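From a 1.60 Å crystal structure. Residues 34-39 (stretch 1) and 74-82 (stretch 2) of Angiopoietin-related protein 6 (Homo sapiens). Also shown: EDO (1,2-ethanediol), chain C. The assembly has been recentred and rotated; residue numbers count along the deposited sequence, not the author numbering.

Stretch 1 (34-39) VVSVWC
Stretch 2 74-82: RPDGEYWLG

Residues 34-39 of Angiopoietin-related protein 6 form part of a longer β-strand, extended throughout (phi -85 to -136°, psi 125 to 159°), against which the loop and short strand of residues 74-82 pack. The two segments bury 320 Å² in total, with one hydrogen bond between them; Val37, Tyr79 and Leu81 are buried.

Stretch 2 opens with a type I β-turn from Arg74 to Gly77. Gly77 N donates to Arg74 O (3.0 Å), and Arg74 N donates to Glu78 O (3.2 Å), so the turn is closed by its own backbone. The Arg74 side chain (chi1 and chi2 both m) makes no contact with the strand.

Pro75 (phi/psi -70/-13°) marks the register: Pro75 CA lies 5.2 Å from Val37 CA. Its phi suits the first corner of the turn, and its CA-to-CB bond points toward the strand, placing the C-gamma endo ring against the backbone, with Pro75 CB 3.7 Å from Ser36 O and 3.9 Å from Val37 CA. Pro75 CG also meets Ser36 CB at 3.9 Å. Trp38 (CB sideways; chi1 t, chi2 -85°) brings its indole obliquely to the turn, with Trp38 CE3 3.4 Å from Pro75 O and 4.1 Å from Asp76 CA.

The CA-to-CB bond of Asp76 (phi/psi -79/-4°, chi1 p) points away from stretch 1, and the residue is exposed. Asp76 O accepts a 2.8 Å hydrogen bond from O1 of an ethanediol, probably from the crystallisation liquor; ethanediol C1 lies over one face of the Trp38 ring, 3.8 Å from Trp38 CH2. Gly77 follows at -147/-137°, and Glu78 (-76/137°, chi1 m) carries the chain into the next strand without touching stretch 1.

Tyr79, in the two-residue strand 79-80, has a fully extended backbone (-165/169°). Its CA-to-CB bond points toward stretch 1, and with chi1 p and chi2 -84° its ring reaches the strand, where Tyr79 OH accepts a hydrogen bond from Trp38 N (3.0 Å, N-H...O angle 160°). The length of tyrosine thus lets a side chain satisfy a backbone amide. Tyr79 OH also lies 3.9 Å from Val37 CB, which touches stretch 2 although Val37 points away overall, and Tyr79 CE1 packs 4.2 Å from Trp38 CB.

Trp80 (-131/117°, chi1 t) is out of reach. Leu81 (-64/-34°, chi1 t, chi2 p) starts sideways, but its end comes nearer: Leu81 CD1 sits 3.9 Å from both Val35 CG1 (chi1 t, CB toward) and Val37 CG1 (chi1 m), an apolar cluster suited to branched aliphatic chains. Gly82 (120/139°), the N-cap of a following helix, adopts backbone angles at which a CB would jam against the preceding carbonyl.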

# COMPACT_ATOMS: atom_id res chain seq x y z
N VAL A 34 7.63 -12.71 13.34
CA VAL A 34 6.17 -12.75 13.23
C VAL A 34 5.64 -11.34 13.40
O VAL A 34 5.97 -10.64 14.37
CB VAL A 34 5.55 -13.70 14.28
CG1 VAL A 34 4.02 -13.56 14.31
CG2 VAL A 34 5.93 -15.12 13.98
N VAL A 35 4.79 -10.93 12.46
CA VAL A 35 4.24 -9.58 12.41
C VAL A 35 2.73 -9.70 12.27
O VAL A 35 2.24 -10.57 11.55
CB VAL A 35 4.83 -8.79 11.21
CG1 VAL A 35 4.26 -7.40 11.14
CG2 VAL A 35 6.34 -8.75 11.30
N SER A 36 2.00 -8.82 12.95
CA SER A 36 0.55 -8.77 12.80
C SER A 36 0.16 -7.89 11.62
O SER A 36 0.66 -6.77 11.48
CB SER A 36 -0.13 -8.26 14.08
OG SER A 36 -0.07 -9.22 15.12
N VAL A 37 -0.77 -8.38 10.80
CA VAL A 37 -1.25 -7.66 9.63
C VAL A 37 -2.76 -7.80 9.60
O VAL A 37 -3.31 -8.73 10.18
CB VAL A 37 -0.66 -8.20 8.31
CG1 VAL A 37 0.81 -8.38 8.44
CG2 VAL A 37 -1.36 -9.52 7.95
N TRP A 38 -3.42 -6.89 8.89
CA TRP A 38 -4.83 -7.07 8.55
C TRP A 38 -4.94 -7.90 7.27
O TRP A 38 -4.26 -7.61 6.27
CB TRP A 38 -5.53 -5.73 8.35
CG TRP A 38 -7.02 -5.84 8.24
CD1 TRP A 38 -7.75 -6.12 7.11
CD2 TRP A 38 -7.96 -5.71 9.31
NE1 TRP A 38 -9.09 -6.15 7.42
CE2 TRP A 38 -9.25 -5.88 8.75
CE3 TRP A 38 -7.85 -5.42 10.67
CZ2 TRP A 38 -10.42 -5.82 9.52
CZ3 TRP A 38 -9.02 -5.35 11.43
CH2 TRP A 38 -10.27 -5.54 10.85
N CYS A 39 -5.78 -8.93 7.30
CA CYS A 39 -6.11 -9.76 6.14
C CYS A 39 -7.53 -9.43 5.70
O CYS A 39 -8.46 -9.50 6.51
CB CYS A 39 -6.07 -11.26 6.46
SG CYS A 39 -4.53 -12.01 6.92
N ARG A 74 -0.74 0.76 13.23
CA ARG A 74 -1.14 -0.50 13.85
C ARG A 74 -2.16 -1.19 12.96
O ARG A 74 -2.94 -0.55 12.25
CB ARG A 74 -1.71 -0.34 15.27
CG ARG A 74 -0.68 0.15 16.28
CD ARG A 74 0.50 -0.79 16.61
NE ARG A 74 1.33 -0.07 17.57
CZ ARG A 74 2.47 0.55 17.27
NH1 ARG A 74 2.99 0.46 16.05
NH2 ARG A 74 3.14 1.19 18.25
N PRO A 75 -2.11 -2.52 12.92
CA PRO A 75 -2.84 -3.26 11.88
C PRO A 75 -4.35 -3.24 12.04
O PRO A 75 -5.04 -3.62 11.08
CB PRO A 75 -2.30 -4.69 12.01
CG PRO A 75 -1.83 -4.78 13.42
CD PRO A 75 -1.30 -3.41 13.77
N ASP A 76 -4.88 -2.82 13.19
CA ASP A 76 -6.32 -2.66 13.32
C ASP A 76 -6.82 -1.38 12.68
O ASP A 76 -8.05 -1.17 12.59
CB ASP A 76 -6.75 -2.72 14.79
CG ASP A 76 -6.14 -1.60 15.64
OD1 ASP A 76 -4.93 -1.29 15.53
OD2 ASP A 76 -6.86 -1.04 16.49
N GLY A 77 -5.93 -0.53 12.18
CA GLY A 77 -6.30 0.80 11.73
C GLY A 77 -5.46 1.24 10.55
O GLY A 77 -5.22 0.46 9.62
N GLU A 78 -5.02 2.49 10.57
CA GLU A 78 -4.13 2.99 9.53
C GLU A 78 -2.73 2.46 9.78
O GLU A 78 -2.25 2.43 10.92
CB GLU A 78 -4.11 4.51 9.53
CG GLU A 78 -5.40 5.14 9.08
CD GLU A 78 -5.21 6.62 8.77
OE1 GLU A 78 -4.31 7.24 9.38
OE2 GLU A 78 -5.94 7.15 7.91
N TYR A 79 -2.07 2.02 8.71
CA TYR A 79 -0.70 1.58 8.89
C TYR A 79 0.03 1.46 7.56
O TYR A 79 -0.57 1.51 6.49
CB TYR A 79 -0.61 0.27 9.66
CG TYR A 79 -1.00 -1.03 8.97
CD1 TYR A 79 -2.33 -1.43 8.92
CD2 TYR A 79 -0.04 -1.89 8.44
CE1 TYR A 79 -2.68 -2.65 8.36
CE2 TYR A 79 -0.40 -3.08 7.87
CZ TYR A 79 -1.73 -3.46 7.85
OH TYR A 79 -2.08 -4.66 7.31
N TRP A 80 1.34 1.29 7.70
CA TRP A 80 2.29 1.02 6.62
C TRP A 80 3.13 -0.16 7.09
O TRP A 80 3.84 -0.05 8.08
CB TRP A 80 3.18 2.24 6.36
CG TRP A 80 4.30 2.02 5.40
CD1 TRP A 80 5.63 1.91 5.69
CD2 TRP A 80 4.20 1.95 3.96
NE1 TRP A 80 6.36 1.73 4.52
CE2 TRP A 80 5.49 1.75 3.46
CE3 TRP A 80 3.12 2.00 3.06
CZ2 TRP A 80 5.76 1.64 2.08
CZ3 TRP A 80 3.38 1.86 1.71
CH2 TRP A 80 4.70 1.69 1.23
N LEU A 81 3.05 -1.29 6.38
CA LEU A 81 3.69 -2.50 6.88
C LEU A 81 5.20 -2.35 6.95
O LEU A 81 5.85 -2.93 7.84
CB LEU A 81 3.32 -3.71 6.01
CG LEU A 81 3.84 -5.07 6.49
CD1 LEU A 81 3.28 -5.35 7.91
CD2 LEU A 81 3.45 -6.16 5.52
N GLY A 82 5.79 -1.60 6.01
CA GLY A 82 7.22 -1.35 5.96
C GLY A 82 7.86 -1.85 4.69
O GLY A 82 7.56 -2.95 4.21
C1 EDO C . -10.15 -1.82 10.05
O1 EDO C . -10.11 -0.61 10.83
C2 EDO C . -11.05 -1.62 8.84
O2 EDO C . -10.38 -0.72 7.95